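Local coordinates for protein tRNA (guanine(26)-N(2))-dimethyltransferase (Pyrococcus horikoshii, PDB 2DUL) that probably transfers two methyl groups from S-adenosyl-L-methionine to the N2 atom of guanine 26 in tRNA, at residues 249-254 against 267-272; 257-262 against 318-323; 289-294 against 308-313; 348-353 against 363-368. All blocks are in the same frame, centred on the assembly; numbering follows the deposited sequence.

Contact 1: residues 249-254 against 267-272; sequences YIYFDD and PTRPNA
Arg269 folds back over one face of the Tyr251 ring, and its CZ lies 4.1 Å from the Tyr251 ring centroid in an off-centre cation-pi contact. Ring and guanidinium planes are 35° apart, so the groups are tilted rather than flush, and Arg269 NH2 comes to 3.1 Å from Tyr251 CD2. A bend at chi3 (-67°) puts NE above that face, offset toward the rim. The same NH2 forms a salt bridge with Glu260, which would limit how freely the guanidinium can turn. Arg269 also meets the tyrosine through its backbone: Arg269 N donates to Tyr251 OH at 3.3 Å, with a bent N-H...O angle of 136°, while the hydroxyl makes a second bond to Glu262 OE1. Ala272 CB approaches the ring obliquely, 3.4 Å from Tyr251 CE1.

Strand 247-252 is the middle strand of a three-stranded antiparallel sheet, and residues 267-272 belong to the connection that leads from edge strand 259-263 to the other edge strand, 273-277. In this connection Pro267 touches two tyrosines. Its CD stands over the Tyr249 face in a CH-pi contact, 3.5 Å from the ring centroid, and Pro267 CB lies 3.3 Å from Tyr251 OH. Tyr249 OH is hydrogen-bonded to Phe265 O. Farther along the strand a water accepts from Phe252 N (3.0 Å) and donates to Asn271 O (2.7 Å).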
# COMPACT_ATOMS: atom_id res chain seq x y z
N TYR A 249 -13.53 -13.56 -6.24
CA TYR A 249 -14.49 -12.53 -6.61
C TYR A 249 -15.48 -12.27 -5.49
O TYR A 249 -15.64 -13.08 -4.59
CB TYR A 249 -15.24 -12.97 -7.88
CG TYR A 249 -14.32 -13.14 -9.06
CD1 TYR A 249 -13.53 -14.29 -9.19
CD2 TYR A 249 -14.16 -12.12 -10.00
CE1 TYR A 249 -12.59 -14.40 -10.20
CE2 TYR A 249 -13.22 -12.22 -11.02
CZ TYR A 249 -12.44 -13.37 -11.11
OH TYR A 249 -11.49 -13.45 -12.10
N ILE A 250 -16.14 -11.12 -5.57
CA ILE A 250 -17.12 -10.72 -4.57
C ILE A 250 -18.47 -10.49 -5.23
O ILE A 250 -18.55 -9.96 -6.34
CB ILE A 250 -16.71 -9.39 -3.89
CG1 ILE A 250 -15.38 -9.57 -3.16
CG2 ILE A 250 -17.82 -8.93 -2.95
CD1 ILE A 250 -14.69 -8.25 -2.86
N TYR A 251 -19.53 -10.91 -4.55
CA TYR A 251 -20.89 -10.72 -5.01
C TYR A 251 -21.50 -9.83 -3.93
O TYR A 251 -21.29 -10.06 -2.74
CB TYR A 251 -21.60 -12.06 -5.11
CG TYR A 251 -21.01 -12.94 -6.19
CD1 TYR A 251 -21.34 -12.75 -7.53
CD2 TYR A 251 -20.09 -13.94 -5.87
CE1 TYR A 251 -20.78 -13.54 -8.53
CE2 TYR A 251 -19.51 -14.73 -6.86
CZ TYR A 251 -19.86 -14.53 -8.19
OH TYR A 251 -19.31 -15.29 -9.18
N PHE A 252 -22.25 -8.82 -4.35
CA PHE A 252 -22.82 -7.88 -3.41
C PHE A 252 -24.30 -7.62 -3.70
O PHE A 252 -24.67 -7.33 -4.83
CB PHE A 252 -22.03 -6.57 -3.50
CG PHE A 252 -22.43 -5.53 -2.49
CD1 PHE A 252 -22.00 -5.62 -1.17
CD2 PHE A 252 -23.21 -4.44 -2.87
CE1 PHE A 252 -22.33 -4.64 -0.24
CE2 PHE A 252 -23.55 -3.45 -1.94
CZ PHE A 252 -23.11 -3.55 -0.63
N ASP A 253 -25.14 -7.74 -2.67
CA ASP A 253 -26.57 -7.51 -2.84
C ASP A 253 -26.86 -6.05 -2.47
O ASP A 253 -26.77 -5.68 -1.30
CB ASP A 253 -27.37 -8.43 -1.92
CG ASP A 253 -28.86 -8.44 -2.25
OD1 ASP A 253 -29.40 -7.40 -2.71
OD2 ASP A 253 -29.50 -9.49 -2.03
N ASP A 254 -27.21 -5.24 -3.46
CA ASP A 254 -27.49 -3.82 -3.23
C ASP A 254 -28.67 -3.54 -2.30
O ASP A 254 -28.77 -2.46 -1.72
CB ASP A 254 -27.73 -3.10 -4.55
CG ASP A 254 -26.54 -3.18 -5.48
OD1 ASP A 254 -25.41 -2.87 -5.05
OD2 ASP A 254 -26.74 -3.56 -6.66
N PRO A 267 -14.98 -16.24 -11.94
CA PRO A 267 -16.24 -16.34 -11.20
C PRO A 267 -17.16 -17.32 -11.94
O PRO A 267 -16.90 -17.65 -13.10
CB PRO A 267 -16.77 -14.91 -11.24
CG PRO A 267 -16.34 -14.45 -12.60
CD PRO A 267 -14.92 -14.99 -12.74
N THR A 268 -18.21 -17.79 -11.29
CA THR A 268 -19.12 -18.73 -11.94
C THR A 268 -20.58 -18.30 -11.89
O THR A 268 -21.48 -19.07 -12.24
CB THR A 268 -18.99 -20.12 -11.31
OG1 THR A 268 -19.44 -20.07 -9.95
CG2 THR A 268 -17.54 -20.59 -11.34
N ARG A 269 -20.81 -17.07 -11.45
CA ARG A 269 -22.15 -16.51 -11.34
C ARG A 269 -22.15 -15.07 -11.85
O ARG A 269 -21.10 -14.43 -11.89
CB ARG A 269 -22.62 -16.55 -9.88
CG ARG A 269 -22.59 -17.94 -9.25
CD ARG A 269 -23.41 -18.00 -7.96
NE ARG A 269 -22.85 -17.19 -6.87
CZ ARG A 269 -21.75 -17.50 -6.18
NH1 ARG A 269 -21.07 -18.60 -6.46
NH2 ARG A 269 -21.35 -16.71 -5.20
N PRO A 270 -23.32 -14.55 -12.24
CA PRO A 270 -23.37 -13.18 -12.74
C PRO A 270 -23.14 -12.08 -11.70
O PRO A 270 -23.24 -12.32 -10.49
CB PRO A 270 -24.77 -13.10 -13.38
CG PRO A 270 -25.57 -14.05 -12.56
CD PRO A 270 -24.63 -15.22 -12.34
N ASN A 271 -22.80 -10.90 -12.20
CA ASN A 271 -22.57 -9.73 -11.36
C ASN A 271 -21.40 -9.85 -10.38
O ASN A 271 -21.45 -9.30 -9.28
CB ASN A 271 -23.85 -9.40 -10.59
CG ASN A 271 -25.03 -9.14 -11.51
OD1 ASN A 271 -24.92 -8.37 -12.47
ND2 ASN A 271 -26.17 -9.77 -11.23
N ALA A 272 -20.35 -10.56 -10.78
CA ALA A 272 -19.18 -10.71 -9.92
C ALA A 272 -18.28 -9.48 -9.98
O ALA A 272 -18.18 -8.82 -11.02
CB ALA A 272 -18.38 -11.95 -10.32
O HOH W 1 -23.09 -9.00 -7.18

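Contact 2: residues 257-262 against 318-323; sequences GKFELE and IPLFYD
Phe259 and Leu261 pack on Pro319, Leu320 and Tyr322 in an apolar and aromatic contact without a direct hydrogen bond between the segments, where the edge strand 259-263 of one small sheet faces the run leading into strand 322-323 of another. The touching parts run nearly antiparallel, 166° apart. Phe259 carries most of the contact. Its CG sits between the backbone N and the carbonyl carbon (chi1 64°), a position that directs CG toward residues 318-323, and Leu320 lies over one face of the ring. Leu320 CB is 3.9 Å from the Phe259 ring centroid, and Leu320 CD1 is 3.7 Å from Phe259 CG. Beside it, the Tyr322 ring is turned only 20° from the Phe259 plane but slid so far that the two barely overlap; their centroids are 5.1 Å apart, and the touch is made by Phe259 CE2 and Tyr322 CE1 at 3.4 Å.

Strand 259-263 is outermost in its three-stranded antiparallel sheet, and residues 318-321 lead into 322-323, an outermost strand of the other; side chains and waters make the join. An alanine in place of Phe259 would probably open a gap beside Leu320 CB and take away the ring that touches Tyr322 CE1. Leu261 extends the apolar surface, with its CD1 3.7 Å from Pro319 CB and its CD2 3.9 Å from Leu320 CD1. Over the Phe259 face opposite Leu320, a water donates to Phe259 O at 2.9 Å and is also hydrogen-bonded to Tyr322 OH. A second water, in the plane of the ring at its edge, donates to both Gly257 O and Phe321 O.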
# COMPACT_ATOMS: atom_id res chain seq x y z
N GLY A 257 -26.82 -5.39 1.48
CA GLY A 257 -25.49 -5.13 1.97
C GLY A 257 -24.76 -6.43 2.26
O GLY A 257 -23.62 -6.43 2.73
N LYS A 258 -25.41 -7.55 1.97
CA LYS A 258 -24.79 -8.85 2.19
C LYS A 258 -23.82 -9.15 1.05
O LYS A 258 -24.12 -8.88 -0.11
CB LYS A 258 -25.84 -9.96 2.25
CG LYS A 258 -25.25 -11.35 2.47
CD LYS A 258 -26.33 -12.41 2.58
CE LYS A 258 -25.73 -13.79 2.79
NZ LYS A 258 -24.80 -14.14 1.68
N PHE A 259 -22.66 -9.71 1.39
CA PHE A 259 -21.67 -10.06 0.38
C PHE A 259 -21.41 -11.56 0.39
O PHE A 259 -21.69 -12.24 1.37
CB PHE A 259 -20.35 -9.29 0.62
CG PHE A 259 -19.65 -9.64 1.92
CD1 PHE A 259 -18.96 -10.85 2.06
CD2 PHE A 259 -19.67 -8.75 2.99
CE1 PHE A 259 -18.30 -11.16 3.25
CE2 PHE A 259 -19.00 -9.06 4.19
CZ PHE A 259 -18.32 -10.26 4.32
N GLU A 260 -20.91 -12.06 -0.73
CA GLU A 260 -20.59 -13.48 -0.87
C GLU A 260 -19.19 -13.52 -1.46
O GLU A 260 -18.81 -12.63 -2.23
CB GLU A 260 -21.55 -14.17 -1.84
CG GLU A 260 -23.02 -13.88 -1.60
CD GLU A 260 -23.92 -14.54 -2.63
OE1 GLU A 260 -23.44 -14.82 -3.76
OE2 GLU A 260 -25.10 -14.78 -2.32
N LEU A 261 -18.42 -14.55 -1.12
CA LEU A 261 -17.07 -14.67 -1.64
C LEU A 261 -16.93 -15.92 -2.49
O LEU A 261 -17.52 -16.95 -2.19
CB LEU A 261 -16.06 -14.75 -0.49
CG LEU A 261 -16.13 -13.69 0.61
CD1 LEU A 261 -15.13 -14.04 1.71
CD2 LEU A 261 -15.83 -12.31 0.02
N GLU A 262 -16.17 -15.82 -3.57
CA GLU A 262 -15.94 -16.98 -4.42
C GLU A 262 -14.46 -17.04 -4.76
O GLU A 262 -13.94 -16.19 -5.47
CB GLU A 262 -16.76 -16.92 -5.71
CG GLU A 262 -16.42 -18.08 -6.65
CD GLU A 262 -17.36 -18.19 -7.83
OE1 GLU A 262 -17.73 -17.15 -8.40
OE2 GLU A 262 -17.70 -19.33 -8.19
N ILE A 318 -9.84 -10.26 7.79
CA ILE A 318 -10.81 -11.15 7.16
C ILE A 318 -11.38 -10.38 5.97
O ILE A 318 -11.40 -9.15 5.97
CB ILE A 318 -11.92 -11.50 8.17
CG1 ILE A 318 -12.91 -12.50 7.57
CG2 ILE A 318 -12.63 -10.22 8.61
CD1 ILE A 318 -13.87 -13.09 8.59
N PRO A 319 -11.82 -11.10 4.92
CA PRO A 319 -12.36 -10.39 3.76
C PRO A 319 -13.63 -9.58 4.01
O PRO A 319 -14.65 -10.10 4.46
CB PRO A 319 -12.58 -11.51 2.74
CG PRO A 319 -11.52 -12.51 3.10
CD PRO A 319 -11.61 -12.53 4.61
N LEU A 320 -13.55 -8.29 3.70
CA LEU A 320 -14.66 -7.36 3.82
C LEU A 320 -15.20 -7.09 5.23
O LEU A 320 -14.60 -7.48 6.24
CB LEU A 320 -15.79 -7.81 2.88
CG LEU A 320 -15.29 -8.08 1.45
CD1 LEU A 320 -16.46 -8.46 0.54
CD2 LEU A 320 -14.56 -6.85 0.91
N PHE A 321 -16.34 -6.41 5.29
CA PHE A 321 -16.95 -6.05 6.56
C PHE A 321 -18.38 -5.59 6.36
O PHE A 321 -18.86 -5.51 5.22
CB PHE A 321 -16.13 -4.93 7.22
CG PHE A 321 -16.02 -3.68 6.38
CD1 PHE A 321 -16.95 -2.65 6.51
CD2 PHE A 321 -14.98 -3.53 5.45
CE1 PHE A 321 -16.84 -1.49 5.73
CE2 PHE A 321 -14.87 -2.38 4.67
CZ PHE A 321 -15.80 -1.35 4.81
N TYR A 322 -19.06 -5.28 7.45
CA TYR A 322 -20.44 -4.81 7.38
C TYR A 322 -20.47 -3.37 7.87
O TYR A 322 -20.02 -3.07 8.97
CB TYR A 322 -21.35 -5.69 8.25
CG TYR A 322 -21.38 -7.15 7.82
CD1 TYR A 322 -21.77 -7.50 6.53
CD2 TYR A 322 -20.97 -8.16 8.68
CE1 TYR A 322 -21.77 -8.83 6.11
CE2 TYR A 322 -20.96 -9.50 8.27
CZ TYR A 322 -21.36 -9.82 6.99
OH TYR A 322 -21.34 -11.14 6.57
N ASP A 323 -21.00 -2.48 7.03
CA ASP A 323 -21.09 -1.07 7.38
C ASP A 323 -22.46 -0.84 8.01
O ASP A 323 -23.48 -0.88 7.32
CB ASP A 323 -20.92 -0.21 6.13
CG ASP A 323 -20.78 1.26 6.44
OD1 ASP A 323 -21.77 1.88 6.88
OD2 ASP A 323 -19.66 1.80 6.26
O HOH W 2 -21.39 -5.33 3.42
O HOH W 3 -22.01 -11.71 4.18

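Contact 3: residues 289-294 against 308-313; sequences KMVKEA and LLKMID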
# COMPACT_ATOMS: atom_id res chain seq x y z
N LYS A 289 5.06 -5.76 15.22
CA LYS A 289 6.39 -5.20 15.41
C LYS A 289 6.45 -3.74 14.99
O LYS A 289 7.16 -2.94 15.59
CB LYS A 289 7.43 -5.99 14.60
CG LYS A 289 7.79 -7.35 15.16
CD LYS A 289 9.05 -7.88 14.48
CE LYS A 289 9.51 -9.20 15.08
NZ LYS A 289 8.53 -10.30 14.86
N MET A 290 5.71 -3.40 13.94
CA MET A 290 5.67 -2.03 13.43
C MET A 290 5.14 -1.04 14.46
O MET A 290 5.67 0.07 14.60
CB MET A 290 4.83 -1.96 12.16
CG MET A 290 5.49 -2.59 10.94
SD MET A 290 4.49 -2.43 9.44
CE MET A 290 4.65 -0.65 9.08
N VAL A 291 4.10 -1.43 15.19
CA VAL A 291 3.54 -0.55 16.21
C VAL A 291 4.61 -0.22 17.24
O VAL A 291 4.77 0.93 17.64
CB VAL A 291 2.34 -1.22 16.93
CG1 VAL A 291 1.90 -0.37 18.12
CG2 VAL A 291 1.18 -1.39 15.97
N LYS A 292 5.36 -1.25 17.64
CA LYS A 292 6.42 -1.11 18.62
C LYS A 292 7.59 -0.28 18.08
O LYS A 292 8.10 0.61 18.77
CB LYS A 292 6.91 -2.50 19.05
CG LYS A 292 7.86 -2.53 20.23
CD LYS A 292 9.29 -2.24 19.82
CE LYS A 292 10.25 -2.50 20.97
NZ LYS A 292 11.67 -2.31 20.54
N GLU A 293 7.99 -0.57 16.85
CA GLU A 293 9.09 0.16 16.22
C GLU A 293 8.72 1.63 16.07
O GLU A 293 9.55 2.51 16.30
CB GLU A 293 9.41 -0.43 14.84
CG GLU A 293 10.54 0.28 14.11
CD GLU A 293 11.90 0.04 14.74
OE1 GLU A 293 12.89 0.68 14.31
OE2 GLU A 293 11.99 -0.79 15.67
N ALA A 294 7.47 1.89 15.69
CA ALA A 294 7.00 3.25 15.51
C ALA A 294 7.07 4.03 16.81
O ALA A 294 7.41 5.22 16.82
CB ALA A 294 5.58 3.25 14.97
N LEU A 308 -2.80 4.97 13.14
CA LEU A 308 -3.13 4.12 12.00
C LEU A 308 -2.64 2.69 12.20
O LEU A 308 -3.38 1.73 11.99
CB LEU A 308 -2.52 4.69 10.71
CG LEU A 308 -2.73 3.86 9.44
CD1 LEU A 308 -4.21 3.69 9.18
CD2 LEU A 308 -2.04 4.55 8.27
N LEU A 309 -1.38 2.56 12.62
CA LEU A 309 -0.79 1.24 12.85
C LEU A 309 -1.49 0.45 13.96
O LEU A 309 -1.61 -0.77 13.88
CB LEU A 309 0.70 1.39 13.15
CG LEU A 309 1.59 1.88 11.99
CD1 LEU A 309 3.02 2.11 12.47
CD2 LEU A 309 1.57 0.86 10.87
N LYS A 310 -1.96 1.15 14.99
CA LYS A 310 -2.65 0.46 16.09
C LYS A 310 -4.01 -0.03 15.63
O LYS A 310 -4.46 -1.10 16.02
CB LYS A 310 -2.80 1.39 17.30
CG LYS A 310 -1.49 1.67 18.02
CD LYS A 310 -1.67 2.63 19.19
CE LYS A 310 -0.35 2.86 19.92
NZ LYS A 310 -0.48 3.84 21.03
N MET A 311 -4.67 0.77 14.78
CA MET A 311 -5.97 0.40 14.26
C MET A 311 -5.82 -0.87 13.41
O MET A 311 -6.57 -1.83 13.57
CB MET A 311 -6.55 1.53 13.40
CG MET A 311 -7.78 1.15 12.59
SD MET A 311 -9.16 0.58 13.61
CE MET A 311 -10.07 2.12 13.81
N ILE A 312 -4.84 -0.87 12.52
CA ILE A 312 -4.60 -2.01 11.64
C ILE A 312 -4.10 -3.22 12.43
O ILE A 312 -4.45 -4.36 12.13
CB ILE A 312 -3.57 -1.65 10.54
CG1 ILE A 312 -4.15 -0.56 9.64
CG2 ILE A 312 -3.22 -2.88 9.71
CD1 ILE A 312 -3.19 -0.04 8.59
N ASP A 313 -3.29 -2.97 13.45
CA ASP A 313 -2.75 -4.05 14.27
C ASP A 313 -3.87 -4.80 15.00
O ASP A 313 -3.83 -6.02 15.11
CB ASP A 313 -1.74 -3.48 15.27
CG ASP A 313 -1.16 -4.54 16.19
OD1 ASP A 313 -0.71 -5.59 15.69
OD2 ASP A 313 -1.15 -4.31 17.42
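Leu309 of helix 302-314 sets its two methyls against different residues of helix 284-295, the centre of the apolar part of this contact. Leu309 CD1 meets Ala294 CB at 3.8 Å, and Leu309 CD2 meets Met290 CE at 3.9 Å; the Met290 and Leu309 side chains cross at about a right angle. Val291 adds a third apolar touch, its CG2 4.0 Å from Leu309 CB.

A second group of contacts sets Val291 methyls against backbone and polar residues. Val291 CG2, anti to the carbonyl carbon, meets Leu309 O at 3.5 Å and Asp313 CB at 3.7 Å. CG1, anti to the backbone N (chi1 172°), is thereby placed 4.0 Å from Lys310 CG, part of that residue's aliphatic chain. No hydrogen bond joins the helices; the backbone bonds within these segments stay inside each helix.

The axes approach to 9.2 Å with their directions 159° apart, an antiparallel pair of helices consecutive in the chain. Met290 also packs on Val41 and Leu42 of helix 33-46 and on Leu219, while Ile312 touches Leu219 and Tyr221, so the pair rests on strand 213-223 at the edge of the large mixed sheet.

Contact 4: residues 348-353 against 363-368; sequences QGYEAT and KTSAPY
Tyr350 spreads one face of its ring over Ala366, whose CB lies 3.9 Å from the Tyr350 ring centroid and 22° off the normal, a CH-pi contact. CG stands beside the backbone N, anti to the carbonyl carbon (chi1 -64°), and from there the ring meets Ser365, Ala366 and Pro367. Ser365 OG lies in the ring plane at its edge, 3.6 Å from Tyr350 CD2, while Pro367 CD approaches Tyr350 CE2 obliquely at 3.8 Å, the two side chains crossing at about a right angle. An alanine in place of Tyr350 would probably take the ring face from the Ala366 methyl and the neighbour from Pro367 CD, opening a gap there.

Thr364 turns its hydroxyl onto the backbone of Glu351. Its OG1, anti to the backbone N (chi1 -178°), donates to Glu351 O at 2.8 Å. That carbonyl also accepts from Ser365 N at 3.1 Å, so two donors grip one oxygen. Thr364 OG1 in turn accepts from Ala366 N at 3.1 Å, an ST turn that fixes the chain just after the strand. A water links Glu351 OE1 with Ser365 OG.

Further on, Thr353 and Lys363 form an antiparallel hydrogen-bonded pair, with Thr353 N to Lys363 O at 3.0 Å and Lys363 N to Thr353 O at 2.9 Å. Ala352 and Thr364 point to the other face, onto Leu345 of helix 338-347. The segments form the open end of the hairpin of strands 352-355 and 361-364; following helices 324-331 and 338-347, with strand 322-323 beside strand 361-364, this hairpin is consistent with a winged-helix topology.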
# COMPACT_ATOMS: atom_id res chain seq x y z
N GLN A 348 -21.48 -12.73 22.17
CA GLN A 348 -22.09 -13.91 21.56
C GLN A 348 -21.02 -14.90 21.11
O GLN A 348 -21.34 -15.93 20.52
CB GLN A 348 -22.95 -13.51 20.37
CG GLN A 348 -24.21 -12.74 20.74
CD GLN A 348 -25.00 -12.31 19.52
OE1 GLN A 348 -25.45 -13.14 18.73
NE2 GLN A 348 -25.15 -11.00 19.35
N GLY A 349 -19.76 -14.58 21.37
CA GLY A 349 -18.68 -15.47 20.99
C GLY A 349 -18.05 -15.25 19.62
O GLY A 349 -17.32 -16.11 19.14
N TYR A 350 -18.32 -14.10 19.00
CA TYR A 350 -17.74 -13.81 17.69
C TYR A 350 -16.63 -12.78 17.76
O TYR A 350 -16.61 -11.93 18.65
CB TYR A 350 -18.80 -13.29 16.71
CG TYR A 350 -19.89 -14.27 16.38
CD1 TYR A 350 -21.08 -14.30 17.11
CD2 TYR A 350 -19.72 -15.21 15.36
CE1 TYR A 350 -22.07 -15.24 16.84
CE2 TYR A 350 -20.70 -16.15 15.08
CZ TYR A 350 -21.87 -16.16 15.82
OH TYR A 350 -22.83 -17.11 15.56
N GLU A 351 -15.70 -12.85 16.82
CA GLU A 351 -14.62 -11.88 16.74
C GLU A 351 -15.23 -10.67 16.05
O GLU A 351 -15.99 -10.82 15.09
CB GLU A 351 -13.48 -12.43 15.90
CG GLU A 351 -12.76 -13.61 16.53
CD GLU A 351 -12.01 -14.43 15.50
OE1 GLU A 351 -12.67 -15.15 14.72
OE2 GLU A 351 -10.77 -14.34 15.46
N ALA A 352 -14.92 -9.48 16.54
CA ALA A 352 -15.45 -8.26 15.95
C ALA A 352 -14.57 -7.08 16.31
O ALA A 352 -14.22 -6.89 17.47
CB ALA A 352 -16.87 -8.01 16.45
N THR A 353 -14.20 -6.29 15.30
CA THR A 353 -13.35 -5.12 15.52
C THR A 353 -13.76 -4.01 14.56
O THR A 353 -14.53 -4.23 13.63
CB THR A 353 -11.86 -5.42 15.22
OG1 THR A 353 -11.69 -5.59 13.80
CG2 THR A 353 -11.40 -6.67 15.94
N LYS A 363 -15.58 -5.43 11.16
CA LYS A 363 -15.04 -6.68 10.65
C LYS A 363 -15.52 -7.71 11.66
O LYS A 363 -15.38 -7.51 12.87
CB LYS A 363 -13.50 -6.66 10.66
CG LYS A 363 -12.82 -6.81 9.30
CD LYS A 363 -12.67 -5.49 8.59
CE LYS A 363 -11.61 -5.54 7.49
NZ LYS A 363 -11.91 -6.50 6.39
N THR A 364 -16.08 -8.81 11.19
CA THR A 364 -16.55 -9.83 12.12
C THR A 364 -16.64 -11.20 11.49
O THR A 364 -16.84 -11.34 10.28
CB THR A 364 -17.93 -9.47 12.70
OG1 THR A 364 -18.33 -10.47 13.64
CG2 THR A 364 -18.97 -9.38 11.60
N SER A 365 -16.48 -12.22 12.32
CA SER A 365 -16.58 -13.60 11.87
C SER A 365 -18.05 -14.01 11.78
O SER A 365 -18.39 -15.02 11.16
CB SER A 365 -15.85 -14.53 12.85
OG SER A 365 -16.37 -14.39 14.17
N ALA A 366 -18.92 -13.22 12.39
CA ALA A 366 -20.35 -13.51 12.41
C ALA A 366 -21.01 -13.52 11.04
O ALA A 366 -20.64 -12.76 10.15
CB ALA A 366 -21.07 -12.51 13.32
N PRO A 367 -22.01 -14.41 10.86
CA PRO A 367 -22.73 -14.50 9.59
C PRO A 367 -23.54 -13.22 9.43
O PRO A 367 -23.90 -12.58 10.42
CB PRO A 367 -23.63 -15.72 9.78
CG PRO A 367 -22.88 -16.55 10.79
CD PRO A 367 -22.40 -15.51 11.76
N TYR A 368 -23.83 -12.84 8.19
CA TYR A 368 -24.62 -11.64 7.92
C TYR A 368 -25.92 -11.57 8.73
O TYR A 368 -26.23 -10.54 9.33
CB TYR A 368 -24.96 -11.58 6.43
CG TYR A 368 -25.93 -10.47 6.07
CD1 TYR A 368 -25.49 -9.15 5.94
CD2 TYR A 368 -27.28 -10.74 5.86
CE1 TYR A 368 -26.39 -8.12 5.62
CE2 TYR A 368 -28.19 -9.73 5.55
CZ TYR A 368 -27.74 -8.42 5.43
OH TYR A 368 -28.64 -7.43 5.13
O HOH W 4 -15.16 -16.02 15.97

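Contacts 1, 2 and 4 form a chain of neighbours on one side of the molecule. Contacts 1 and 2 have centres about 11 Å apart and share the sheet of strands 247-252 and 259-263; their segments alternate along the sequence. Contact 2 lies about 12 Å from contact 4, centre to centre; both reach the sheet of strands 322-323, 361-364 and 352-355, and Lys363 NZ of contact 4 bonds to Ile318 O and Leu320 O of contact 2. Contact 3 falls between the two segments of contact 2 in sequence, yet its centre is about 25 Å away, beside the large mixed sheet of the methyltransferase fold. The chain therefore passes from the 247-277 sheet through this helix pair and on to the 322-364 sheet.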